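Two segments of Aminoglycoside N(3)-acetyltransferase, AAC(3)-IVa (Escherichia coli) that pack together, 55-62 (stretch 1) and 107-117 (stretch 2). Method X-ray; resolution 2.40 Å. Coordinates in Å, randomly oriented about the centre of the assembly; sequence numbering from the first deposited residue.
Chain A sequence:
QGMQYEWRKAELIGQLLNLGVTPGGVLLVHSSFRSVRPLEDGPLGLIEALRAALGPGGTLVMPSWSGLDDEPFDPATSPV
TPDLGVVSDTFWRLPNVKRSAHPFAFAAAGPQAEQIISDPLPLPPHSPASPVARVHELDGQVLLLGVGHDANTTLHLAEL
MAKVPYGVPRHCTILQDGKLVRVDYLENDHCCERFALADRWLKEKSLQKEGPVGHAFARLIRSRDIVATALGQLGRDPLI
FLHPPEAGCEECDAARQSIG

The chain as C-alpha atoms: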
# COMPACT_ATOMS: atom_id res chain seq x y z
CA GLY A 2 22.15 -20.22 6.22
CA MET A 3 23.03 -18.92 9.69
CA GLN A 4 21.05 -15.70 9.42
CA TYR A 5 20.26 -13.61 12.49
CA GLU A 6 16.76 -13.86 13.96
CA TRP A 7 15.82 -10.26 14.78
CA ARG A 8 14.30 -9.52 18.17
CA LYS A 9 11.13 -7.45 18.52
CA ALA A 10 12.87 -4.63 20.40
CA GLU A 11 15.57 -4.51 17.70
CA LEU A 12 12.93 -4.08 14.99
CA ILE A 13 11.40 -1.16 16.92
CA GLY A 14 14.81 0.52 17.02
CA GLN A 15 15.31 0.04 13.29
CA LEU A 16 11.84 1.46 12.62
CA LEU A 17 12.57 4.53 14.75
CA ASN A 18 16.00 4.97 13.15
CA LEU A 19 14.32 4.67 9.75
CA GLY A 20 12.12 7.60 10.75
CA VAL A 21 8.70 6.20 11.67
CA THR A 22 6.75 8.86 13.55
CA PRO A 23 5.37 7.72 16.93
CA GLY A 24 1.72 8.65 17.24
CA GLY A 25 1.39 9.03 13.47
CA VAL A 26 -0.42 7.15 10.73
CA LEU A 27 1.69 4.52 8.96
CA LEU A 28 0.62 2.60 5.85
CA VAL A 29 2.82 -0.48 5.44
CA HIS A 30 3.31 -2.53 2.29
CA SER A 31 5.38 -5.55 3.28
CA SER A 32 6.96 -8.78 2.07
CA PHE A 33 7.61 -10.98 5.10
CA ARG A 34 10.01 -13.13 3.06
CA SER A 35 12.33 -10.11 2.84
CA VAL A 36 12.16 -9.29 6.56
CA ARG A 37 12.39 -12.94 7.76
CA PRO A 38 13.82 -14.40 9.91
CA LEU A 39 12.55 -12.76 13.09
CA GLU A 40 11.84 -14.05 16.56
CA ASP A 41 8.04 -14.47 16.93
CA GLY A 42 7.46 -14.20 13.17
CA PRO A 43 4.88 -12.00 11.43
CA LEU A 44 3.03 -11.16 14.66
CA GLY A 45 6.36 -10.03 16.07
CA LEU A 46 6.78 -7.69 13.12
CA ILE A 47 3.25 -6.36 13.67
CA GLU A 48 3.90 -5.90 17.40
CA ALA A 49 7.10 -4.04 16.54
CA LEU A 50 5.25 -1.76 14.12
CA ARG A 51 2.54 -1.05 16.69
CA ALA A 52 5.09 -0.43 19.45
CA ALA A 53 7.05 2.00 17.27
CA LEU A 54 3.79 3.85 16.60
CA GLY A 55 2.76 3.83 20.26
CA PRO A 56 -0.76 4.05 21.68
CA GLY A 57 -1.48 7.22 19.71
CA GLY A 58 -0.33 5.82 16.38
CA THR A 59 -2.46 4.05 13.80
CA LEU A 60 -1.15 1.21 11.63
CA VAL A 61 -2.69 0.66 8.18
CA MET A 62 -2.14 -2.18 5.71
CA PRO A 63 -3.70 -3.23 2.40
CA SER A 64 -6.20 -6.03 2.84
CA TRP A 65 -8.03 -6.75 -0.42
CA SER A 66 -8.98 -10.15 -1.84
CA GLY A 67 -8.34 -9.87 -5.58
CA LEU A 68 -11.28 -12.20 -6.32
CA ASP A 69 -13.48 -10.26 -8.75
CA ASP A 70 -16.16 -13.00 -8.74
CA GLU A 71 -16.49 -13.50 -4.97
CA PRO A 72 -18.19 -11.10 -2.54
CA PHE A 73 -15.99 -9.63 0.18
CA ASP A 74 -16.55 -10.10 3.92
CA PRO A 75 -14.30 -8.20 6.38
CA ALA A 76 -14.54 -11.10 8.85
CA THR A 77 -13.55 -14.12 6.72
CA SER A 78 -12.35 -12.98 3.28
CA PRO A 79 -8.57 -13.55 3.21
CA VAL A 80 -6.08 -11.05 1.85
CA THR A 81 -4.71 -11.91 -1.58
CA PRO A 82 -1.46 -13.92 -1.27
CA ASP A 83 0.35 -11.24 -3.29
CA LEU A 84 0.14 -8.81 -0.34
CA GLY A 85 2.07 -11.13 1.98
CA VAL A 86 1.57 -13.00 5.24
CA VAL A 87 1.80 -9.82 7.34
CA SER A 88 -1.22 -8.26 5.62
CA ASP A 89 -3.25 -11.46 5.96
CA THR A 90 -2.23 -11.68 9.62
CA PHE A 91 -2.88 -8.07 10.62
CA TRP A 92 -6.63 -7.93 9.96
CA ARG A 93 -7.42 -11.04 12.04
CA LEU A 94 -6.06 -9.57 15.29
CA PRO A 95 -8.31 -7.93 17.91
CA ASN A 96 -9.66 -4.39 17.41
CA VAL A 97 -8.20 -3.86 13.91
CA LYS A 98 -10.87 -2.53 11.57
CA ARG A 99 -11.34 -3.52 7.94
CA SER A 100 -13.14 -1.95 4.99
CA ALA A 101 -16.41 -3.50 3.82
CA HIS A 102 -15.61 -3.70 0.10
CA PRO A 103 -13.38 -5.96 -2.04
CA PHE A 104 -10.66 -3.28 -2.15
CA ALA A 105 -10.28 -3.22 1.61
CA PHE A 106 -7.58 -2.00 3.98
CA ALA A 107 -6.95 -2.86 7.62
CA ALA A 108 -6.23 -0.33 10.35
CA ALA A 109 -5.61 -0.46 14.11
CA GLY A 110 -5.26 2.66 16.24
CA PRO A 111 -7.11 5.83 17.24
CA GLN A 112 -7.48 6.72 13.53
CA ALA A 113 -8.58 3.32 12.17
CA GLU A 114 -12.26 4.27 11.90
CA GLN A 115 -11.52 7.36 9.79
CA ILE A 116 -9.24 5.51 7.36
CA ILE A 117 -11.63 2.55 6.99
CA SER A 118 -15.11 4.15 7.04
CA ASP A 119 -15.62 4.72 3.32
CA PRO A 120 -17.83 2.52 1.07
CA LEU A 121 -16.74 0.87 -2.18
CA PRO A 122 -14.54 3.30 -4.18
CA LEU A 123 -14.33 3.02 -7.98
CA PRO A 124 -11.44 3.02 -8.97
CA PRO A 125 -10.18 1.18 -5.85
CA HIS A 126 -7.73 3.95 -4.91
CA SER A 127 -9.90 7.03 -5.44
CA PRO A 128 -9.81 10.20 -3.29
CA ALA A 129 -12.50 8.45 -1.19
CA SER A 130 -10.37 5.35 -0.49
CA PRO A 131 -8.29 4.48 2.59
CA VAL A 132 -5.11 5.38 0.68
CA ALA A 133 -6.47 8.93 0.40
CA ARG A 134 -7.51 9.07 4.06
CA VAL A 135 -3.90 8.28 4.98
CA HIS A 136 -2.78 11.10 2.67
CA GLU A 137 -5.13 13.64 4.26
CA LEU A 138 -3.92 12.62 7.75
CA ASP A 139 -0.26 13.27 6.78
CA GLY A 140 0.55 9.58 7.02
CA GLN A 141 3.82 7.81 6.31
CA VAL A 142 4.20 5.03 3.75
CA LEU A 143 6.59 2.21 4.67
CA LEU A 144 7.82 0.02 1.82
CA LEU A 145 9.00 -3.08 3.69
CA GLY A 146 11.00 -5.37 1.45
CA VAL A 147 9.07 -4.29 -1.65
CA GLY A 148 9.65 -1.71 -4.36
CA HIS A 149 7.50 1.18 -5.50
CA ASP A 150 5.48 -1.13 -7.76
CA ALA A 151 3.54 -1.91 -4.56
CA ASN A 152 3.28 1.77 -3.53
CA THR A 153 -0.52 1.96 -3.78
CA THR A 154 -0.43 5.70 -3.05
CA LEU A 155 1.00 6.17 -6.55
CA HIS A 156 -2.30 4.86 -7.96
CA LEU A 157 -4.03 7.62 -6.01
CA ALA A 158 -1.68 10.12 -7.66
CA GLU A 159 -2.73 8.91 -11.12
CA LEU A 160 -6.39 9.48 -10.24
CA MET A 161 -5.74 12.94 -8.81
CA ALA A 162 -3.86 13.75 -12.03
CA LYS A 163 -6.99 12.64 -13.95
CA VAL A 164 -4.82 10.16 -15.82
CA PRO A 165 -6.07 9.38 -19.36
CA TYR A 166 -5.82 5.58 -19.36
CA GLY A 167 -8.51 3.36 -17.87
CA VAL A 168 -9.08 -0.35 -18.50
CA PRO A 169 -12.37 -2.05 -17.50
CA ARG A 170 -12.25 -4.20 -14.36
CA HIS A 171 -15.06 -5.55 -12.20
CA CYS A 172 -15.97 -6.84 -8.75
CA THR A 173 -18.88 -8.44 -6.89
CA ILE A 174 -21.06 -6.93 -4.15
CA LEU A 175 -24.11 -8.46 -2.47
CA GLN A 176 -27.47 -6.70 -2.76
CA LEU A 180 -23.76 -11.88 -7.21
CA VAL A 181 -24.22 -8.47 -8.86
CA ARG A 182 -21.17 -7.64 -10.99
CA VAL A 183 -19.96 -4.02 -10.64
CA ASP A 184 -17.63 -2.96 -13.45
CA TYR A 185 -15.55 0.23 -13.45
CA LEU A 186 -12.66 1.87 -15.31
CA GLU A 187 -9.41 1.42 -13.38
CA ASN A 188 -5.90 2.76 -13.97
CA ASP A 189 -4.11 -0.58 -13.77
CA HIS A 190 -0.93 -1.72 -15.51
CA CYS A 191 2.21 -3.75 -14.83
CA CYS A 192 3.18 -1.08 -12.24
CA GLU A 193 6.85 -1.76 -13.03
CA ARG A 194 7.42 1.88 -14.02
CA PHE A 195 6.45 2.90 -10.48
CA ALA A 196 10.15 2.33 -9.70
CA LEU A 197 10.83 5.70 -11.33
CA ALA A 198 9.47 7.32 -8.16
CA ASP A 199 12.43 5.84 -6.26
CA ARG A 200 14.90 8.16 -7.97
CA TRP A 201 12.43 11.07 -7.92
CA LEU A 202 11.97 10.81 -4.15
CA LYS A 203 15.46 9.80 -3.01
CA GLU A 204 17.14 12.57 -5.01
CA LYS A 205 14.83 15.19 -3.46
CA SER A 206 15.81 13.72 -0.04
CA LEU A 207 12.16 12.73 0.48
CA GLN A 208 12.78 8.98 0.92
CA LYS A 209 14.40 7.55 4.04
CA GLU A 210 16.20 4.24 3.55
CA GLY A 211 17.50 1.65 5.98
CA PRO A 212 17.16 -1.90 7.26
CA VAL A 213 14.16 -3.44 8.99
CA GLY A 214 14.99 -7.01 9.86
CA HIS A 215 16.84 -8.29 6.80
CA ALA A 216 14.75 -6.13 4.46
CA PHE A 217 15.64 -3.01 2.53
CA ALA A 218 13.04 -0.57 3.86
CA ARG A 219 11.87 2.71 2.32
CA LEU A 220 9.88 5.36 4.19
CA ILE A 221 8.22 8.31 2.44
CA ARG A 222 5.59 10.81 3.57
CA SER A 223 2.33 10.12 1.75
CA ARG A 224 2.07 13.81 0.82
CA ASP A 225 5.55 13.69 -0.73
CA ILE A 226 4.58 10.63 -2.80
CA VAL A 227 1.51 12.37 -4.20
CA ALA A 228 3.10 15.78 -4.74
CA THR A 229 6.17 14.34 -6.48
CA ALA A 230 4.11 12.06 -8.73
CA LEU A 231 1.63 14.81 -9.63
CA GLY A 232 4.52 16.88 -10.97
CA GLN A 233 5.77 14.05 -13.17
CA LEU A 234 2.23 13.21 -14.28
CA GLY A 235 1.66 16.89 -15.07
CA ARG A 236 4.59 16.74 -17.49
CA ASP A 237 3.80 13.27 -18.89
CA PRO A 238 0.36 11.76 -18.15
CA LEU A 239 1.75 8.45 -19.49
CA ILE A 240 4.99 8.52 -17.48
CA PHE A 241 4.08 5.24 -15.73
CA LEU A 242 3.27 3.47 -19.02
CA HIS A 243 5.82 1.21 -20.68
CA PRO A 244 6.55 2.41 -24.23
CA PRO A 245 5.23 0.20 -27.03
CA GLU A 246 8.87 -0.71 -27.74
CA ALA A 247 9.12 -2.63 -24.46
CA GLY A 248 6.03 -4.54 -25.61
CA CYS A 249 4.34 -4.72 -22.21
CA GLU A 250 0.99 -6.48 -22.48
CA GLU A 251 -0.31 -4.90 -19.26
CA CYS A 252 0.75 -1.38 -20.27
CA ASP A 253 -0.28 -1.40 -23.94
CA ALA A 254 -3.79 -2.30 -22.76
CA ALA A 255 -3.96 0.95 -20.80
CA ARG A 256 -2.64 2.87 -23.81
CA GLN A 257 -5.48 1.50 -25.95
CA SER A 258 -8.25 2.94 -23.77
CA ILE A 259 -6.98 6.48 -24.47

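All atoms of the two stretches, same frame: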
# COMPACT_ATOMS: atom_id res chain seq x y z
N GLY A 55 3.25 3.46 18.95
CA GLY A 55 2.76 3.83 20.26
C GLY A 55 1.25 3.83 20.33
O GLY A 55 0.56 3.63 19.32
N PRO A 56 0.71 4.08 21.52
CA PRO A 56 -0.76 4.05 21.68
C PRO A 56 -1.49 5.10 20.86
O PRO A 56 -2.68 4.91 20.57
CB PRO A 56 -0.95 4.28 23.19
CG PRO A 56 0.38 3.94 23.81
CD PRO A 56 1.40 4.33 22.79
N GLY A 57 -0.83 6.19 20.49
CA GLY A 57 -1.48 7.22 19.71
C GLY A 57 -1.41 6.96 18.21
O GLY A 57 -2.19 7.54 17.45
N GLY A 58 -0.50 6.08 17.79
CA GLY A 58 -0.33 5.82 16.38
C GLY A 58 -1.36 4.86 15.82
O GLY A 58 -1.98 4.08 16.54
N THR A 59 -1.53 4.92 14.51
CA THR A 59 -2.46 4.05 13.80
C THR A 59 -1.72 3.36 12.66
O THR A 59 -1.07 4.02 11.85
CB THR A 59 -3.65 4.84 13.25
OG1 THR A 59 -4.35 5.45 14.34
CG2 THR A 59 -4.60 3.91 12.51
N LEU A 60 -1.82 2.03 12.62
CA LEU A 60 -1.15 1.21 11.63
C LEU A 60 -2.15 0.77 10.57
O LEU A 60 -3.22 0.25 10.90
CB LEU A 60 -0.52 -0.02 12.28
CG LEU A 60 0.05 -1.09 11.36
CD1 LEU A 60 1.20 -0.54 10.54
CD2 LEU A 60 0.49 -2.30 12.18
N VAL A 61 -1.81 0.98 9.30
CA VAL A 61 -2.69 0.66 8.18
C VAL A 61 -1.96 -0.26 7.22
O VAL A 61 -0.76 -0.08 6.96
CB VAL A 61 -3.18 1.93 7.45
CG1 VAL A 61 -4.34 1.59 6.54
CG2 VAL A 61 -3.58 3.00 8.46
N MET A 62 -2.68 -1.24 6.68
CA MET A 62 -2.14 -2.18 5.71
C MET A 62 -3.19 -2.47 4.64
O MET A 62 -4.39 -2.46 4.93
CB MET A 62 -1.72 -3.51 6.36
CG MET A 62 -0.56 -3.40 7.32
SD MET A 62 -0.07 -5.03 7.89
CE MET A 62 0.86 -4.60 9.36
N ALA A 107 -6.82 -2.55 6.21
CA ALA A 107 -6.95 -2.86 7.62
C ALA A 107 -6.21 -1.81 8.43
O ALA A 107 -5.12 -1.38 8.05
CB ALA A 107 -6.40 -4.26 7.94
N ALA A 108 -6.80 -1.40 9.55
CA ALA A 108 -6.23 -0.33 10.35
C ALA A 108 -6.50 -0.59 11.83
O ALA A 108 -7.59 -1.04 12.20
CB ALA A 108 -6.78 1.04 9.94
N ALA A 109 -5.50 -0.30 12.66
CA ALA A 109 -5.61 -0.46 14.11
C ALA A 109 -4.96 0.75 14.77
O ALA A 109 -3.78 1.03 14.53
CB ALA A 109 -4.94 -1.75 14.58
N GLY A 110 -5.72 1.45 15.60
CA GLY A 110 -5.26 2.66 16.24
C GLY A 110 -6.37 3.67 16.39
O GLY A 110 -7.50 3.45 15.95
N PRO A 111 -6.07 4.82 17.02
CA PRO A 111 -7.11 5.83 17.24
C PRO A 111 -7.67 6.42 15.95
O PRO A 111 -8.69 7.12 16.01
CB PRO A 111 -6.40 6.91 18.07
CG PRO A 111 -5.17 6.24 18.61
CD PRO A 111 -4.77 5.22 17.59
N GLN A 112 -7.05 6.17 14.80
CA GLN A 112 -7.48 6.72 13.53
C GLN A 112 -8.02 5.66 12.58
O GLN A 112 -8.30 5.97 11.41
CB GLN A 112 -6.32 7.47 12.87
CG GLN A 112 -6.74 8.71 12.11
CD GLN A 112 -6.96 9.90 13.02
OE1 GLN A 112 -6.09 10.24 13.83
NE2 GLN A 112 -8.12 10.53 12.90
N ALA A 113 -8.19 4.42 13.05
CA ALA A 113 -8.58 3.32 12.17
C ALA A 113 -9.96 3.55 11.57
O ALA A 113 -10.19 3.28 10.38
CB ALA A 113 -8.54 2.00 12.93
N GLU A 114 -10.90 4.04 12.38
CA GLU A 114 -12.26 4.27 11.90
C GLU A 114 -12.29 5.27 10.75
O GLU A 114 -13.04 5.09 9.78
CB GLU A 114 -13.14 4.75 13.07
CG GLU A 114 -12.75 6.11 13.69
CD GLU A 114 -11.30 6.20 14.18
OE1 GLU A 114 -10.68 5.14 14.45
OE2 GLU A 114 -10.77 7.32 14.26
N GLN A 115 -11.47 6.32 10.81
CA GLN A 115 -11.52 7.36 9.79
C GLN A 115 -10.92 6.87 8.48
O GLN A 115 -11.39 7.24 7.39
CB GLN A 115 -10.80 8.61 10.28
CG GLN A 115 -11.18 9.88 9.56
CD GLN A 115 -10.11 10.95 9.68
OE1 GLN A 115 -9.72 11.32 10.79
NE2 GLN A 115 -9.62 11.43 8.55
N ILE A 116 -9.88 6.04 8.55
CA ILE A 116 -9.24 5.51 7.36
C ILE A 116 -10.05 4.40 6.71
O ILE A 116 -9.94 4.17 5.50
CB ILE A 116 -7.82 5.03 7.75
CG1 ILE A 116 -6.98 6.23 8.20
CG2 ILE A 116 -7.13 4.31 6.60
CD1 ILE A 116 -5.86 5.87 9.15
N ILE A 117 -10.92 3.73 7.47
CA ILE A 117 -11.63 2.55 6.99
C ILE A 117 -13.08 2.84 6.59
O ILE A 117 -13.65 2.09 5.78
CB ILE A 117 -11.56 1.45 8.07
CG1 ILE A 117 -10.13 0.91 8.19
CG2 ILE A 117 -12.53 0.31 7.82
CD1 ILE A 117 -9.58 0.34 6.90

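What holds the two backbones together? Residues 59-62 and 107-109 run side by side as antiparallel strands, and four hydrogen bonds join them in two reciprocal pairs. Leu-60 N donates to Ala-109 O at 2.9 Å, and Ala-109 N returns the bond to Leu-60 O, also at 2.9 Å. Two residues along, Met-62 N reaches Ala-107 O at 2.8 Å while Ala-107 N reaches Met-62 O at 2.7 Å. Between these two rungs lies the non-hydrogen-bonded pair Val-61 and Ala-108, whose CA atoms come within 4.3 Å of each other. Here the backbones meet through CA-H...O contacts instead: Ala-108 CA lies 3.1 Å from Leu-60 O, and Val-61 CA lies 3.2 Å from Ala-107 O.

How is the contact secured where the second strand gives way to a helix? Thr-59, with chi1 in the m well, directs its side chain toward the other stretch, and its OG1 accepts a hydrogen bond from Gln-112 N at 2.8 Å. Gln-112 occupies the N-cap position, so the threonine hydroxyl ties the first strand to the chain just as it enters the helix. A type I turn from Gly-110 to Ala-113 brings that amide into place, supported by a hydrogen bond of 3.1 Å from Ala-113 N to Gly-110 O.

Why does glycine suit position 110? Its CA lies 4.0 Å from Thr-59 CA, and a CB would point toward the first stretch, 2.5 Å from both Thr-59 CA and Gly-58 O. The backbone angles alone, with phi at 145°, would also jam a CB against the preceding carbonyl oxygen. Without one, the chains can stay close, and Gly-110 CA makes a CA-H...O contact of 3.6 Å with Gly-58 O.

Which side chains fill the space around this framework? On the sheet face that carries Val-61 and Ala-108, Val-61 CG2 packs 4.0 Å from Ala-108 CB and 3.7 Å from Ile-116 CD1. Ile-116 points toward the first stretch from the helix, and Thr-59 CG2 also approaches its CD1, at 4.1 Å; these methyl groups meet in a buried apolar patch. Leu-60, Met-62, Ala-107 and Ala-109 place their side chains on the other face, although the end of Met-62 leads away from the second stretch. Farther out, Pro-111 lies against the turn from Gly-55 to Gly-58, its CG 3.4 Å from Pro-56 O and its CD 3.2 Å from Gly-58 O, so the proline ring covers the backbone at the exposed edge of the contact.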